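Long-range contact in ML032222a iGluR (Mnemiopsis leidyi, PDB 4YKI), which binds glycine in the clamshell ligand-binding domain of a ctenophore ionotropic glutamate receptor, probably to open the channel: residues Glu54-Leu66 with Asn74-Asp86. Numbering follows the deposited sequence.
With GLY (glycine), chain E.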
# COMPACT_ATOMS: atom_id res chain seq x y z
N GLU B 54 18.37 -18.88 -2.81
CA GLU B 54 18.48 -19.12 -4.24
C GLU B 54 17.14 -18.77 -4.85
O GLU B 54 16.13 -18.74 -4.16
CB GLU B 54 18.82 -20.59 -4.52
CG GLU B 54 17.70 -21.56 -4.13
CD GLU B 54 18.12 -23.00 -4.29
OE1 GLU B 54 18.58 -23.58 -3.29
OE2 GLU B 54 17.98 -23.54 -5.42
N TYR B 55 17.13 -18.55 -6.16
CA TYR B 55 15.91 -18.27 -6.88
C TYR B 55 15.48 -19.49 -7.69
O TYR B 55 16.32 -20.14 -8.32
CB TYR B 55 16.11 -17.07 -7.80
CG TYR B 55 16.38 -15.74 -7.13
CD1 TYR B 55 15.36 -15.05 -6.49
CD2 TYR B 55 17.63 -15.16 -7.16
CE1 TYR B 55 15.59 -13.83 -5.90
CE2 TYR B 55 17.88 -13.94 -6.57
CZ TYR B 55 16.85 -13.27 -5.95
OH TYR B 55 17.05 -12.02 -5.40
N ILE B 56 14.19 -19.77 -7.68
CA ILE B 56 13.61 -20.90 -8.41
C ILE B 56 12.46 -20.37 -9.27
O ILE B 56 11.50 -19.77 -8.77
CB ILE B 56 13.07 -21.99 -7.45
CG1 ILE B 56 14.24 -22.52 -6.60
CG2 ILE B 56 12.33 -23.13 -8.23
CD1 ILE B 56 13.93 -23.69 -5.71
N GLN B 57 12.59 -20.58 -10.58
CA GLN B 57 11.54 -20.19 -11.50
C GLN B 57 10.59 -21.33 -11.77
O GLN B 57 11.00 -22.47 -11.87
CB GLN B 57 12.16 -19.75 -12.82
CG GLN B 57 13.22 -18.69 -12.70
CD GLN B 57 13.54 -18.08 -14.04
OE1 GLN B 57 12.68 -17.48 -14.68
NE2 GLN B 57 14.79 -18.24 -14.47
N PRO B 58 9.30 -21.04 -11.92
CA PRO B 58 8.37 -22.11 -12.29
C PRO B 58 8.62 -22.56 -13.72
O PRO B 58 8.88 -21.72 -14.59
CB PRO B 58 7.00 -21.46 -12.17
CG PRO B 58 7.26 -20.03 -12.48
CD PRO B 58 8.63 -19.74 -11.88
N ASP B 59 8.55 -23.86 -13.96
CA ASP B 59 8.74 -24.37 -15.30
C ASP B 59 7.76 -23.76 -16.31
O ASP B 59 8.09 -23.56 -17.48
CB ASP B 59 8.59 -25.90 -15.29
CG ASP B 59 9.63 -26.58 -14.41
OD1 ASP B 59 10.77 -26.08 -14.36
OD2 ASP B 59 9.33 -27.64 -13.80
N ASP B 60 6.55 -23.44 -15.87
CA ASP B 60 5.54 -22.90 -16.77
C ASP B 60 5.74 -21.40 -17.05
O ASP B 60 5.06 -20.86 -17.90
CB ASP B 60 4.10 -23.21 -16.28
CG ASP B 60 3.73 -22.57 -14.93
OD1 ASP B 60 4.41 -21.62 -14.48
OD2 ASP B 60 2.71 -23.04 -14.37
N ARG B 61 6.68 -20.76 -16.34
CA ARG B 61 7.01 -19.33 -16.46
C ARG B 61 5.80 -18.39 -16.28
O ARG B 61 5.78 -17.28 -16.79
CB ARG B 61 7.85 -19.07 -17.72
CG ARG B 61 9.25 -19.78 -17.76
CD ARG B 61 10.22 -19.27 -16.64
NE ARG B 61 11.62 -19.65 -16.87
CZ ARG B 61 12.17 -20.82 -16.53
NH1 ARG B 61 11.44 -21.74 -15.92
NH2 ARG B 61 13.45 -21.05 -16.77
N LYS B 62 4.83 -18.85 -15.51
CA LYS B 62 3.66 -18.04 -15.17
C LYS B 62 3.79 -17.41 -13.78
O LYS B 62 4.47 -17.93 -12.90
CB LYS B 62 2.38 -18.88 -15.20
CG LYS B 62 2.16 -19.70 -16.46
CD LYS B 62 2.22 -18.86 -17.72
CE LYS B 62 1.96 -19.73 -18.94
NZ LYS B 62 2.30 -19.05 -20.22
N PHE B 63 3.08 -16.31 -13.56
CA PHE B 63 2.96 -15.73 -12.24
C PHE B 63 2.05 -16.60 -11.36
O PHE B 63 2.44 -17.02 -10.27
CB PHE B 63 2.48 -14.27 -12.30
CG PHE B 63 3.60 -13.27 -12.42
CD1 PHE B 63 4.34 -13.17 -13.59
CD2 PHE B 63 3.93 -12.45 -11.36
CE1 PHE B 63 5.38 -12.26 -13.69
CE2 PHE B 63 4.97 -11.55 -11.46
CZ PHE B 63 5.70 -11.46 -12.62
N GLY B 64 0.85 -16.89 -11.86
CA GLY B 64 -0.04 -17.86 -11.25
C GLY B 64 -1.49 -17.41 -11.11
O GLY B 64 -1.77 -16.27 -10.68
N ALA B 65 -2.39 -18.32 -11.45
CA ALA B 65 -3.81 -18.10 -11.32
C ALA B 65 -4.48 -19.42 -11.00
O ALA B 65 -3.88 -20.49 -11.17
CB ALA B 65 -4.40 -17.51 -12.61
N LEU B 66 -5.72 -19.34 -10.55
CA LEU B 66 -6.51 -20.51 -10.19
C LEU B 66 -7.37 -20.95 -11.38
O LEU B 66 -8.16 -20.16 -11.93
CB LEU B 66 -7.39 -20.19 -8.99
CG LEU B 66 -8.32 -21.30 -8.49
CD1 LEU B 66 -7.58 -22.55 -8.10
CD2 LEU B 66 -9.08 -20.76 -7.30
N ASN B 74 -1.23 -22.58 -10.73
CA ASN B 74 -0.03 -22.73 -11.55
C ASN B 74 0.98 -21.64 -11.20
O ASN B 74 0.80 -20.91 -10.21
CB ASN B 74 -0.38 -22.79 -13.05
CG ASN B 74 -1.02 -21.53 -13.56
OD1 ASN B 74 -1.03 -20.49 -12.91
ND2 ASN B 74 -1.56 -21.62 -14.76
N GLY B 75 2.06 -21.57 -11.95
CA GLY B 75 3.03 -20.49 -11.79
C GLY B 75 3.77 -20.50 -10.48
O GLY B 75 3.92 -21.51 -9.79
N MET B 76 4.24 -19.32 -10.10
CA MET B 76 4.96 -19.16 -8.83
C MET B 76 4.06 -19.48 -7.65
O MET B 76 4.55 -19.97 -6.65
CB MET B 76 5.55 -17.75 -8.72
CG MET B 76 6.74 -17.51 -9.66
SD MET B 76 7.44 -15.84 -9.57
CE MET B 76 6.19 -14.99 -10.51
N ILE B 77 2.77 -19.17 -7.76
CA ILE B 77 1.84 -19.48 -6.68
C ILE B 77 1.86 -20.99 -6.40
O ILE B 77 1.97 -21.43 -5.25
CB ILE B 77 0.40 -19.03 -7.00
CG1 ILE B 77 0.31 -17.52 -7.28
CG2 ILE B 77 -0.52 -19.41 -5.84
CD1 ILE B 77 0.64 -16.60 -6.14
N ARG B 78 1.75 -21.79 -7.46
CA ARG B 78 1.74 -23.25 -7.30
C ARG B 78 3.03 -23.76 -6.69
O ARG B 78 3.01 -24.64 -5.83
CB ARG B 78 1.46 -23.93 -8.65
CG ARG B 78 1.46 -25.45 -8.61
CD ARG B 78 0.41 -26.06 -7.69
NE ARG B 78 0.39 -27.52 -7.81
CZ ARG B 78 -0.27 -28.19 -8.75
NH1 ARG B 78 -1.02 -27.58 -9.66
NH2 ARG B 78 -0.17 -29.51 -8.77
N ASP B 79 4.17 -23.21 -7.12
CA ASP B 79 5.44 -23.65 -6.56
C ASP B 79 5.50 -23.38 -5.06
O ASP B 79 6.05 -24.16 -4.30
CB ASP B 79 6.61 -22.96 -7.25
CG ASP B 79 7.03 -23.59 -8.57
OD1 ASP B 79 6.41 -24.57 -9.03
OD2 ASP B 79 8.00 -23.04 -9.15
N LEU B 80 4.97 -22.22 -4.64
CA LEU B 80 4.93 -21.89 -3.21
C LEU B 80 4.03 -22.89 -2.45
O LEU B 80 4.43 -23.42 -1.43
CB LEU B 80 4.43 -20.45 -3.04
CG LEU B 80 4.49 -19.87 -1.64
CD1 LEU B 80 5.92 -19.71 -1.18
CD2 LEU B 80 3.80 -18.54 -1.59
N LEU B 81 2.84 -23.15 -2.97
CA LEU B 81 1.91 -24.10 -2.35
C LEU B 81 2.50 -25.49 -2.24
O LEU B 81 2.22 -26.20 -1.28
CB LEU B 81 0.60 -24.16 -3.13
CG LEU B 81 -0.23 -22.87 -3.04
CD1 LEU B 81 -1.40 -22.94 -4.01
CD2 LEU B 81 -0.75 -22.61 -1.63
N ASP B 82 3.33 -25.86 -3.22
CA ASP B 82 3.93 -27.19 -3.25
C ASP B 82 5.25 -27.27 -2.48
O ASP B 82 5.92 -28.29 -2.53
CB ASP B 82 4.20 -27.60 -4.70
CG ASP B 82 2.94 -27.96 -5.46
OD1 ASP B 82 1.86 -28.10 -4.85
OD2 ASP B 82 3.05 -28.07 -6.70
N ASP B 83 5.62 -26.21 -1.77
CA ASP B 83 6.82 -26.16 -0.94
C ASP B 83 8.10 -26.25 -1.75
O ASP B 83 9.14 -26.62 -1.23
CB ASP B 83 6.79 -27.25 0.15
CG ASP B 83 7.90 -27.11 1.19
OD1 ASP B 83 8.17 -25.98 1.69
OD2 ASP B 83 8.52 -28.16 1.53
N LYS B 84 8.04 -25.88 -3.02
CA LYS B 84 9.26 -25.69 -3.80
C LYS B 84 9.97 -24.39 -3.44
O LYS B 84 11.20 -24.28 -3.58
CB LYS B 84 8.94 -25.74 -5.29
CG LYS B 84 8.48 -27.13 -5.72
CD LYS B 84 8.20 -27.25 -7.20
CE LYS B 84 7.84 -28.69 -7.60
NZ LYS B 84 7.33 -28.74 -8.99
N THR B 85 9.19 -23.42 -2.97
CA THR B 85 9.71 -22.13 -2.54
C THR B 85 9.12 -21.76 -1.19
O THR B 85 8.10 -22.32 -0.76
CB THR B 85 9.42 -21.04 -3.57
OG1 THR B 85 8.01 -21.05 -3.80
CG2 THR B 85 10.17 -21.29 -4.86
N ASP B 86 9.78 -20.81 -0.52
CA ASP B 86 9.38 -20.28 0.78
C ASP B 86 8.77 -18.89 0.72
O ASP B 86 8.08 -18.46 1.65
CB ASP B 86 10.62 -20.19 1.66
CG ASP B 86 11.30 -21.51 1.80
OD1 ASP B 86 10.59 -22.47 2.13
OD2 ASP B 86 12.51 -21.61 1.54
N GLY E . 2.75 -8.61 -11.57
CA GLY E . 2.03 -9.71 -12.25
C GLY E . 1.32 -10.65 -11.30
O GLY E . 0.61 -11.54 -11.80
OXT GLY E . 1.48 -10.52 -10.07
O HOH W 1 8.71 -20.47 -8.41
O HOH W 2 9.97 -24.81 -10.28
O HOH W 3 7.80 -25.52 -11.35
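Met76 lays its methyl over one face of the Phe63 ring, while CA of the bound glycine lies over the opposite face, toward the rim. CE stands 3.6 Å from the ring centroid in a CH-pi contact; SD, farther above the same face, makes it a Met-aromatic pair. The Met76 chain runs out extended and bends only at its last torsion (chi3 -77°), which folds CE over the ring; a long, unbranched side chain suits this place because it can carry its terminal methyl to the ring. Nearer the backbone, Met76 CG rests on Pro58 CD at 3.7 Å.

Beside this apolar layer the loop grips the start of the helix. Asp60 accepts Gly75 N on the syn side of OD2 (2.9 Å, 158°), while its OD1 takes Lys62 N in an Asx turn, so two backbone N-H groups fix the carboxylate. Met76 N gives a bond to Lys62 O and a weak one to Phe63 O. Gly64 and Gly75 have no side chains, which lets the two backbones pass with CA atoms 4.1 Å apart, and Gly75 takes a positive phi, a region glycine occupies easily. Asn74 OD1 accepts from Ala65 N at 2.9 Å, the donor tilted 24° out of the amide carbonyl plane, and its ND2 reaches Ser143.

Farther along the helix, Asp79 OD2 lies 3.3 Å from Pro58 CA and receives two waters, which also donate to Ile56 O and Gln57 O; a carboxylate can accept both.

The loop thus leads from strand 52-56, an outer strand of the parallel sheet, into the glycine pocket, with helix 75-81 packed behind it. That helix also sets Met76, Ile77 and Leu80 against Ile88 of strand 87-89, and Ile77 meets Arg98 of helix 96-99.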